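Local coordinates for fatty-acid-binding protein 1 (PDB 4DOO) that binds fatty acids in the chloroplast, preferring saturated ones, and may take part in alpha-linolenic acid metabolism, at residues A[5-10]-A[27-32]; A[23-28]-A[193-198]; A[13-18]-A[88-93]. One frame throughout, in Å; residues are numbered along the deposited sequence.

Contact 1. Residues A[5-10]-A[27-32]; sequences VVEPKT and VGLRKK. With DAO (lauric acid), chain C.
Leu29 of strand 27-32 presses its two methyl groups against the Glu7 side chain of segment 5-10, and the segments meet by van der Waals contact between side chains. The two side chains cross at about a right angle, Leu29 CD2 lying 3.5 Å from the carboxylate carbon CD of Glu7. Thr10 CG2 meets the same CD2 of Leu29 tip to tip at 3.6 Å, while Leu29 CD1 rests on the aliphatic chain of Lys9, 3.6 Å from its CD. The aliphatic part of Glu7 also meets Val27: its CG, anti to the backbone N (chi1 -170°), lies 3.8 Å from Val27 CG1.

The buried Glu7 carboxylate accepts three hydrogen bonds from within 5-10, tying down the turn after strand 5-6. Its OE2 takes Thr10 OG1 on the anti lone pair at 2.7 Å, and Thr10 N on the syn side, 28° out of plane; OE1 is met by Lys9 N from above the plane. An alanine in place of Glu7 would probably leave these donors without their acceptor, open a gap beside Leu29 and free the turn to move. In the chalcone isomerase-like fold, strand 5-6 is one of the two edge strands of the antiparallel sheet, and its following turn lies over one face of the long strand 22-33.

Charges approach at the far end: Lys9 NZ and Lys31 NZ are 4.2 Å apart, a like-charge pair probably eased by the salt bridge of Lys9 to Asp41.

Arg30 grips the carboxylate of a lauric acid with two nearly straight bonds (both 178°), NE to O2 at 2.7 Å and NH2 to O1 at 2.8 Å. The third nitrogen, NH1, donates to Lys31 O, which helps fix the guanidinium's rotation, and Tyr43 and Ser110 also bond the fatty acid.

Contact 2. Residues A[23-28]-A[193-198]; sequences RLLGVG and EDFLDN
Leu25 and Asn198 join strand 23-28 to helix 193-198 through the one direct hydrogen bond between them: Asn198 ND2 donates to Leu25 O at 2.8 Å, with an N-H...O angle of 167° and the acceptor in the amide plane. The same carbonyl oxygen receives a CA-H...O contact from Phe195 CA at 3.5 Å, so helix backbone and side chain both close in on it. Around this point the packing is tight. Leu25 CB lies 3.8 Å from Phe195 CD2, the two side chains crossing obliquely, and Leu25 CD1 is 3.8 Å from Phe195 CE2. The Leu25 and Asn198 side chains slide past each other in opposite directions, Leu25 CD2 lying 3.8 Å from Asn198 CB. Gly26 permits this closeness, since a CB placed on it would come 3.3 Å from Phe195 CB.

The side toward Val27 is looser and wet. There Asp194 meets the strand through a water that accepts from Val27 N at 2.9 Å and donates to Asp194 OD1. On another flank of the helix, Glu193 and Asp197 turn to salt bridges with Arg71.

Strand and helix axes approach to 6.0 Å and run nearly antiparallel, at 159°. Leu25 and Gly26 both face Val47 of strand 39-50, which makes the pair a classic beta bulge, and the C-terminal helix 189-202 packs on the antiparallel sheet of this chalcone isomerase-like fold at that bulge.

Contact 3. Residues A[13-18]-A[88-93]; sequences SFPASI and TIRLQI
Phe14 and Gln92 each hold CG anti to the carbonyl carbon (chi1 -68° and -70°), and with the glutamine chain extended beyond CG the two side chains reach each other tip to tip. Gln92 NE2 sits 3.1 Å above the plane of the Phe14 ring, over its centre, with amide and ring planes 66° apart. That nitrogen donates to Ser13 O at 2.8 Å, while Gln92 OE1 reaches Ser13 N through a water, so both ends of the amide are tied to one residue. At the ring edge, Phe14 CE1 lies 3.4 Å from Arg90 O.

Arg90 handles the other half. Its NH1 meets Pro15 CD at 3.5 Å, tip to tip, and a second water links NH1 to Ser13 O. Ile18 CD1 lies over one guanidinium face, 3.6 Å from Arg90 NH2.

In sheet order strands 22-33 and 39-50 come between strands 13-18 and 87-93, three steps apart, yet Phe14 CA and Arg90 CA are only 8.3 Å apart, consistent with a strongly curled sheet in this chalcone isomerase-like fold. Leu24 and Val27 of strand 22-33 and Tyr48 of strand 39-50 touch Phe14, and Arg90 NE is salt-bridged to Asp147 of strand 145-151.

From the N terminus, contact 1 closes the shortest loop, from 5-10 past strand 13-18 to strand 22-33. Contact 3 starts inside that loop and ends at 88-93, so the two cross. Contact 2 leaves strand 22-33, shares Val27 and Gly28 with contact 1, and runs to helix 189-202 near the C terminus; it crosses contact 3, and none nests in another. Sheet neighbours also join them directly: Val5 N approaches Phe14 O, and Leu24 N approaches Ala16 O, both probably hydrogen-bonded. Together the contacts tie the N-terminal edge of the sheet to strand 87-93 on one hand and to the C-terminal helix on the other.

Contact 1. Residues A[5-10]-A[27-32]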
loop_
_atom_site.group_PDB
_atom_site.type_symbol
_atom_site.label_atom_id
_atom_site.label_comp_id
_atom_site.label_asym_id
_atom_site.label_seq_id
_atom_site.Cartn_x
_atom_site.Cartn_y
_atom_site.Cartn_z
ATOM N N VAL A 5 -8.857 -12.515 -6.821
ATOM C CA VAL A 5 -8.168 -11.996 -7.989
ATOM C C VAL A 5 -6.751 -12.556 -7.970
ATOM O O VAL A 5 -6.038 -12.444 -6.974
ATOM C CB VAL A 5 -8.107 -10.456 -7.967
ATOM C CG1 VAL A 5 -7.345 -9.947 -9.176
ATOM C CG2 VAL A 5 -9.522 -9.885 -7.950
ATOM N N VAL A 6 -6.349 -13.168 -9.074
ATOM C CA VAL A 6 -5.023 -13.756 -9.159
ATOM C C VAL A 6 -4.038 -12.861 -9.886
ATOM O O VAL A 6 -4.342 -12.326 -10.952
ATOM C CB VAL A 6 -5.065 -15.110 -9.896
ATOM C CG1 VAL A 6 -3.661 -15.694 -9.998
ATOM C CG2 VAL A 6 -5.989 -16.065 -9.171
ATOM N N GLU A 7 -2.859 -12.685 -9.300
ATOM C CA GLU A 7 -1.828 -11.893 -9.946
ATOM C C GLU A 7 -1.229 -12.921 -10.906
ATOM O O GLU A 7 -0.596 -13.885 -10.480
ATOM C CB GLU A 7 -0.796 -11.426 -8.919
ATOM C CG GLU A 7 0.192 -10.404 -9.438
ATOM C CD GLU A 7 1.092 -10.956 -10.522
ATOM O OE1 GLU A 7 0.970 -10.512 -11.684
ATOM O OE2 GLU A 7 1.920 -11.839 -10.210
ATOM N N PRO A 8 -1.438 -12.731 -12.218
ATOM C CA PRO A 8 -0.946 -13.636 -13.263
ATOM C C PRO A 8 0.509 -14.098 -13.225
ATOM O O PRO A 8 0.773 -15.300 -13.207
ATOM C CB PRO A 8 -1.286 -12.886 -14.556
ATOM C CG PRO A 8 -1.268 -11.453 -14.139
ATOM C CD PRO A 8 -1.983 -11.501 -12.816
ATOM N N LYS A 9 1.448 -13.159 -13.218
ATOM C CA LYS A 9 2.859 -13.522 -13.227
ATOM C C LYS A 9 3.308 -14.445 -12.105
ATOM O O LYS A 9 4.101 -15.354 -12.337
ATOM C CB LYS A 9 3.748 -12.277 -13.222
ATOM C CG LYS A 9 5.223 -12.617 -13.409
ATOM C CD LYS A 9 6.101 -11.389 -13.526
ATOM C CE LYS A 9 7.534 -11.785 -13.857
ATOM N NZ LYS A 9 8.452 -10.612 -13.858
ATOM N N THR A 10 2.802 -14.215 -10.896
ATOM C CA THR A 10 3.183 -15.023 -9.738
ATOM C C THR A 10 2.174 -16.109 -9.384
ATOM O O THR A 10 2.532 -17.121 -8.788
ATOM C CB THR A 10 3.381 -14.143 -8.486
ATOM O OG1 THR A 10 2.132 -13.549 -8.123
ATOM C CG2 THR A 10 4.391 -13.045 -8.760
ATOM N N VAL A 27 -3.872 -4.614 -8.025
ATOM C CA VAL A 27 -2.911 -5.659 -7.693
ATOM C C VAL A 27 -1.648 -5.439 -8.510
ATOM O O VAL A 27 -1.718 -5.209 -9.716
ATOM C CB VAL A 27 -3.492 -7.054 -8.006
ATOM C CG1 VAL A 27 -2.417 -8.128 -7.826
ATOM C CG2 VAL A 27 -4.668 -7.330 -7.088
ATOM N N GLY A 28 -0.494 -5.511 -7.853
ATOM C CA GLY A 28 0.758 -5.304 -8.555
ATOM C C GLY A 28 1.926 -6.106 -8.012
ATOM O O GLY A 28 1.764 -6.947 -7.121
ATOM N N LEU A 29 3.110 -5.840 -8.559
ATOM C CA LEU A 29 4.332 -6.519 -8.148
ATOM C C LEU A 29 5.403 -5.501 -7.783
ATOM O O LEU A 29 5.565 -4.484 -8.462
ATOM C CB LEU A 29 4.865 -7.404 -9.282
ATOM C CG LEU A 29 4.029 -8.586 -9.776
ATOM C CD1 LEU A 29 4.802 -9.314 -10.872
ATOM C CD2 LEU A 29 3.727 -9.534 -8.621
ATOM N N ARG A 30 6.120 -5.779 -6.699
ATOM C CA ARG A 30 7.207 -4.927 -6.241
ATOM C C ARG A 30 8.447 -5.680 -6.686
ATOM O O ARG A 30 8.707 -6.793 -6.219
ATOM C CB ARG A 30 7.178 -4.797 -4.715
ATOM C CG ARG A 30 8.081 -3.719 -4.111
ATOM C CD ARG A 30 9.538 -4.145 -3.961
ATOM N NE ARG A 30 10.235 -3.260 -3.027
ATOM C CZ ARG A 30 11.441 -2.744 -3.234
ATOM N NH1 ARG A 30 12.103 -3.020 -4.350
ATOM N NH2 ARG A 30 11.983 -1.943 -2.323
ATOM N N LYS A 31 9.194 -5.085 -7.605
ATOM C CA LYS A 31 10.398 -5.718 -8.127
ATOM C C LYS A 31 11.671 -5.057 -7.629
ATOM O O LYS A 31 11.643 -3.985 -7.028
ATOM C CB LYS A 31 10.386 -5.672 -9.657
ATOM C CG LYS A 31 9.200 -6.370 -10.296
ATOM C CD LYS A 31 9.123 -6.080 -11.787
ATOM C CE LYS A 31 7.878 -6.710 -12.399
ATOM N NZ LYS A 31 7.773 -6.435 -13.860
ATOM N N LYS A 32 12.788 -5.728 -7.885
ATOM C CA LYS A 32 14.105 -5.233 -7.532
ATOM C C LYS A 32 14.918 -5.304 -8.819
ATOM O O LYS A 32 15.108 -6.386 -9.384
ATOM C CB LYS A 32 14.747 -6.115 -6.461
ATOM C CG LYS A 32 16.222 -5.829 -6.214
ATOM C CD LYS A 32 16.463 -4.408 -5.738
ATOM C CE LYS A 32 17.938 -4.185 -5.429
ATOM N NZ LYS A 32 18.215 -2.797 -4.965
HETATM O O1 DAO C . 10.551 -1.399 0.047
HETATM O O2 DAO C . 8.913 -2.658 -0.723
HETATM C C1 DAO C . 9.362 -1.799 0.072
HETATM C C2 DAO C . 8.431 -1.230 1.119
HETATM C C3 DAO C . 8.085 -2.303 2.138
HETATM C C4 DAO C . 7.299 -1.713 3.318
HETATM C C5 DAO C . 6.692 -2.819 4.183
HETATM C C6 DAO C . 7.718 -3.395 5.155
HETATM C C7 DAO C . 7.376 -4.824 5.541
HETATM C C8 DAO C . 8.604 -5.520 6.108
HETATM C C9 DAO C . 8.338 -6.995 6.352
HETATM C C10 DAO C . 9.555 -7.653 6.996
HETATM C C11 DAO C . 9.132 -8.833 7.865
HETATM C C12 DAO C . 10.342 -9.616 8.327
#

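Contact 2. Residues A[23-28]-A[193-198]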
loop_
_atom_site.group_PDB
_atom_site.type_symbol
_atom_site.label_atom_id
_atom_site.label_comp_id
_atom_site.label_asym_id
_atom_site.label_seq_id
_atom_site.Cartn_x
_atom_site.Cartn_y
_atom_site.Cartn_z
ATOM N N ARG A 23 -12.630 -3.064 -0.294
ATOM C CA ARG A 23 -12.531 -3.644 -1.631
ATOM C C ARG A 23 -11.160 -3.581 -2.287
ATOM O O ARG A 23 -10.476 -2.561 -2.237
ATOM C CB ARG A 23 -13.533 -2.974 -2.572
ATOM C CG ARG A 23 -14.958 -2.948 -2.052
ATOM C CD ARG A 23 -15.513 -4.337 -1.757
ATOM N NE ARG A 23 -16.824 -4.256 -1.116
ATOM C CZ ARG A 23 -17.903 -3.716 -1.681
ATOM N NH1 ARG A 23 -17.835 -3.212 -2.910
ATOM N NH2 ARG A 23 -19.043 -3.647 -1.006
ATOM N N LEU A 24 -10.775 -4.682 -2.925
ATOM C CA LEU A 24 -9.504 -4.747 -3.639
ATOM C C LEU A 24 -9.666 -3.891 -4.891
ATOM O O LEU A 24 -10.559 -4.142 -5.714
ATOM C CB LEU A 24 -9.191 -6.188 -4.047
ATOM C CG LEU A 24 -7.914 -6.401 -4.862
ATOM C CD1 LEU A 24 -6.699 -5.974 -4.033
ATOM C CD2 LEU A 24 -7.809 -7.877 -5.262
ATOM N N LEU A 25 -8.804 -2.889 -5.042
ATOM C CA LEU A 25 -8.879 -1.996 -6.193
ATOM C C LEU A 25 -7.712 -2.133 -7.169
ATOM O O LEU A 25 -7.805 -1.733 -8.331
ATOM C CB LEU A 25 -8.975 -0.546 -5.715
ATOM C CG LEU A 25 -10.129 -0.221 -4.761
ATOM C CD1 LEU A 25 -10.050 1.242 -4.368
ATOM C CD2 LEU A 25 -11.470 -0.523 -5.427
ATOM N N GLY A 26 -6.606 -2.693 -6.702
ATOM C CA GLY A 26 -5.461 -2.853 -7.579
ATOM C C GLY A 26 -4.502 -3.915 -7.087
ATOM O O GLY A 26 -4.340 -4.102 -5.884
ATOM N N VAL A 27 -3.872 -4.614 -8.025
ATOM C CA VAL A 27 -2.911 -5.659 -7.693
ATOM C C VAL A 27 -1.648 -5.439 -8.510
ATOM O O VAL A 27 -1.718 -5.209 -9.716
ATOM C CB VAL A 27 -3.492 -7.054 -8.006
ATOM C CG1 VAL A 27 -2.417 -8.128 -7.826
ATOM C CG2 VAL A 27 -4.668 -7.330 -7.088
ATOM N N GLY A 28 -0.494 -5.511 -7.853
ATOM C CA GLY A 28 0.758 -5.304 -8.555
ATOM C C GLY A 28 1.926 -6.106 -8.012
ATOM O O GLY A 28 1.764 -6.947 -7.121
ATOM N N GLU A 193 -2.765 2.656 -11.717
ATOM C CA GLU A 193 -3.797 3.061 -12.659
ATOM C C GLU A 193 -5.098 2.312 -12.396
ATOM O O GLU A 193 -6.179 2.904 -12.430
ATOM C CB GLU A 193 -3.316 2.836 -14.094
ATOM C CG GLU A 193 -2.107 3.699 -14.450
ATOM C CD GLU A 193 -2.388 5.189 -14.291
ATOM O OE1 GLU A 193 -3.186 5.734 -15.087
ATOM O OE2 GLU A 193 -1.825 5.813 -13.365
ATOM N N ASP A 194 -4.994 1.014 -12.128
ATOM C CA ASP A 194 -6.173 0.212 -11.833
ATOM C C ASP A 194 -6.801 0.705 -10.538
ATOM O O ASP A 194 -8.019 0.783 -10.426
ATOM C CB ASP A 194 -5.807 -1.270 -11.689
ATOM C CG ASP A 194 -5.487 -1.926 -13.020
ATOM O OD1 ASP A 194 -5.016 -3.087 -13.020
ATOM O OD2 ASP A 194 -5.717 -1.279 -14.066
ATOM N N PHE A 195 -5.967 1.037 -9.558
ATOM C CA PHE A 195 -6.477 1.510 -8.280
ATOM C C PHE A 195 -7.286 2.790 -8.447
ATOM O O PHE A 195 -8.391 2.903 -7.917
ATOM C CB PHE A 195 -5.323 1.742 -7.289
ATOM C CG PHE A 195 -5.736 2.461 -6.030
ATOM C CD1 PHE A 195 -5.760 3.852 -5.982
ATOM C CD2 PHE A 195 -6.121 1.748 -4.900
ATOM C CE1 PHE A 195 -6.163 4.524 -4.824
ATOM C CE2 PHE A 195 -6.526 2.413 -3.739
ATOM C CZ PHE A 195 -6.544 3.800 -3.704
ATOM N N LEU A 196 -6.731 3.748 -9.182
ATOM C CA LEU A 196 -7.396 5.026 -9.405
ATOM C C LEU A 196 -8.655 4.859 -10.255
ATOM O O LEU A 196 -9.674 5.508 -10.000
ATOM C CB LEU A 196 -6.425 6.006 -10.066
ATOM C CG LEU A 196 -5.215 6.381 -9.201
ATOM C CD1 LEU A 196 -4.248 7.265 -10.003
ATOM C CD2 LEU A 196 -5.697 7.109 -7.952
ATOM N N ASP A 197 -8.586 3.988 -11.257
ATOM C CA ASP A 197 -9.741 3.733 -12.112
ATOM C C ASP A 197 -10.872 3.142 -11.278
ATOM O O ASP A 197 -12.014 3.589 -11.366
ATOM C CB ASP A 197 -9.411 2.744 -13.241
ATOM C CG ASP A 197 -8.581 3.362 -14.363
ATOM O OD1 ASP A 197 -8.533 4.603 -14.476
ATOM O OD2 ASP A 197 -7.989 2.590 -15.151
ATOM N N ASN A 198 -10.555 2.139 -10.460
ATOM C CA ASN A 198 -11.575 1.490 -9.649
ATOM C C ASN A 198 -12.037 2.323 -8.459
ATOM O O ASN A 198 -13.186 2.204 -8.028
ATOM C CB ASN A 198 -11.096 0.100 -9.193
ATOM C CG ASN A 198 -10.885 -0.850 -10.365
ATOM O OD1 ASN A 198 -11.686 -0.872 -11.307
ATOM N ND2 ASN A 198 -9.813 -1.641 -10.315
HETATM O O HOH W 1 -4.593 -4.337 -10.855
#

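Contact 3. Residues A[13-18]-A[88-93]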
loop_
_atom_site.group_PDB
_atom_site.type_symbol
_atom_site.label_atom_id
_atom_site.label_comp_id
_atom_site.label_asym_id
_atom_site.label_seq_id
_atom_site.Cartn_x
_atom_site.Cartn_y
_atom_site.Cartn_z
ATOM N N SER A 13 -3.003 -15.268 -5.092
ATOM C CA SER A 13 -4.395 -14.843 -5.039
ATOM C C SER A 13 -4.705 -13.840 -3.932
ATOM O O SER A 13 -4.156 -13.917 -2.831
ATOM C CB SER A 13 -5.290 -16.075 -4.879
ATOM O OG SER A 13 -6.655 -15.716 -4.802
ATOM N N PHE A 14 -5.589 -12.899 -4.246
ATOM C CA PHE A 14 -6.024 -11.867 -3.307
ATOM C C PHE A 14 -7.549 -11.838 -3.269
ATOM O O PHE A 14 -8.200 -11.820 -4.313
ATOM C CB PHE A 14 -5.530 -10.487 -3.747
ATOM C CG PHE A 14 -4.046 -10.314 -3.659
ATOM C CD1 PHE A 14 -3.463 -9.752 -2.529
ATOM C CD2 PHE A 14 -3.223 -10.715 -4.711
ATOM C CE1 PHE A 14 -2.081 -9.588 -2.449
ATOM C CE2 PHE A 14 -1.845 -10.555 -4.635
ATOM C CZ PHE A 14 -1.274 -9.991 -3.503
ATOM N N PRO A 15 -8.139 -11.826 -2.066
ATOM C CA PRO A 15 -9.601 -11.790 -1.978
ATOM C C PRO A 15 -10.144 -10.477 -2.540
ATOM O O PRO A 15 -9.516 -9.426 -2.407
ATOM C CB PRO A 15 -9.861 -11.946 -0.482
ATOM C CG PRO A 15 -8.643 -11.317 0.146
ATOM C CD PRO A 15 -7.524 -11.849 -0.727
ATOM N N ALA A 16 -11.307 -10.549 -3.176
ATOM C CA ALA A 16 -11.939 -9.376 -3.776
ATOM C C ALA A 16 -12.286 -8.320 -2.728
ATOM O O ALA A 16 -12.478 -7.145 -3.052
ATOM C CB ALA A 16 -13.197 -9.797 -4.533
ATOM N N SER A 17 -12.372 -8.743 -1.472
ATOM C CA SER A 17 -12.683 -7.823 -0.394
ATOM C C SER A 17 -12.260 -8.418 0.930
ATOM O O SER A 17 -12.032 -9.625 1.034
ATOM C CB SER A 17 -14.184 -7.515 -0.363
ATOM O OG SER A 17 -14.944 -8.674 -0.060
ATOM N N ILE A 18 -12.139 -7.560 1.936
ATOM C CA ILE A 18 -11.760 -7.981 3.278
ATOM C C ILE A 18 -12.760 -7.378 4.260
ATOM O O ILE A 18 -12.823 -6.161 4.422
ATOM C CB ILE A 18 -10.337 -7.495 3.644
ATOM C CG1 ILE A 18 -9.313 -8.119 2.691
ATOM C CG2 ILE A 18 -10.010 -7.869 5.085
ATOM C CD1 ILE A 18 -7.891 -7.673 2.942
ATOM N N THR A 88 -5.932 -1.042 3.164
ATOM C CA THR A 88 -5.089 -2.178 3.501
ATOM C C THR A 88 -4.189 -2.475 2.313
ATOM O O THR A 88 -4.631 -2.433 1.162
ATOM C CB THR A 88 -5.911 -3.459 3.798
ATOM O OG1 THR A 88 -6.675 -3.278 4.993
ATOM C CG2 THR A 88 -4.978 -4.660 3.993
ATOM N N ILE A 89 -2.920 -2.737 2.604
ATOM C CA ILE A 89 -1.956 -3.112 1.580
ATOM C C ILE A 89 -1.539 -4.516 2.001
ATOM O O ILE A 89 -0.898 -4.688 3.036
ATOM C CB ILE A 89 -0.689 -2.216 1.585
ATOM C CG1 ILE A 89 -1.060 -0.758 1.315
ATOM C CG2 ILE A 89 0.298 -2.719 0.534
ATOM C CD1 ILE A 89 -1.749 -0.539 -0.015
ATOM N N ARG A 90 -1.937 -5.521 1.234
ATOM C CA ARG A 90 -1.558 -6.890 1.562
ATOM C C ARG A 90 -0.386 -7.320 0.697
ATOM O O ARG A 90 -0.461 -7.276 -0.534
ATOM C CB ARG A 90 -2.735 -7.847 1.353
ATOM C CG ARG A 90 -2.335 -9.317 1.406
ATOM C CD ARG A 90 -3.557 -10.213 1.506
ATOM N NE ARG A 90 -4.275 -9.980 2.756
ATOM C CZ ARG A 90 -5.353 -10.655 3.136
ATOM N NH1 ARG A 90 -5.845 -11.615 2.362
ATOM N NH2 ARG A 90 -5.938 -10.369 4.292
ATOM N N LEU A 91 0.704 -7.717 1.349
ATOM C CA LEU A 91 1.900 -8.164 0.649
ATOM C C LEU A 91 2.019 -9.672 0.785
ATOM O O LEU A 91 1.753 -10.220 1.852
ATOM C CB LEU A 91 3.167 -7.545 1.256
ATOM C CG LEU A 91 3.375 -6.035 1.315
ATOM C CD1 LEU A 91 2.476 -5.434 2.377
ATOM C CD2 LEU A 91 4.834 -5.747 1.640
ATOM N N GLN A 92 2.414 -10.334 -0.298
ATOM C CA GLN A 92 2.631 -11.778 -0.293
ATOM C C GLN A 92 4.010 -11.988 -0.903
ATOM O O GLN A 92 4.228 -11.702 -2.086
ATOM C CB GLN A 92 1.559 -12.504 -1.109
ATOM C CG GLN A 92 0.185 -12.477 -0.459
ATOM C CD GLN A 92 -0.816 -13.337 -1.197
ATOM O OE1 GLN A 92 -0.667 -14.555 -1.269
ATOM N NE2 GLN A 92 -1.839 -12.705 -1.755
ATOM N N ILE A 93 4.940 -12.475 -0.086
ATOM C CA ILE A 93 6.321 -12.680 -0.511
ATOM C C ILE A 93 6.480 -13.689 -1.638
ATOM O O ILE A 93 6.044 -14.834 -1.524
ATOM C CB ILE A 93 7.210 -13.110 0.690
ATOM C CG1 ILE A 93 7.062 -12.100 1.833
ATOM C CG2 ILE A 93 8.675 -13.204 0.263
ATOM C CD1 ILE A 93 7.407 -10.670 1.451
HETATM O O HOH W 2 -1.793 -16.595 -2.853
HETATM O O HOH W 3 -4.459 -13.273 0.117
#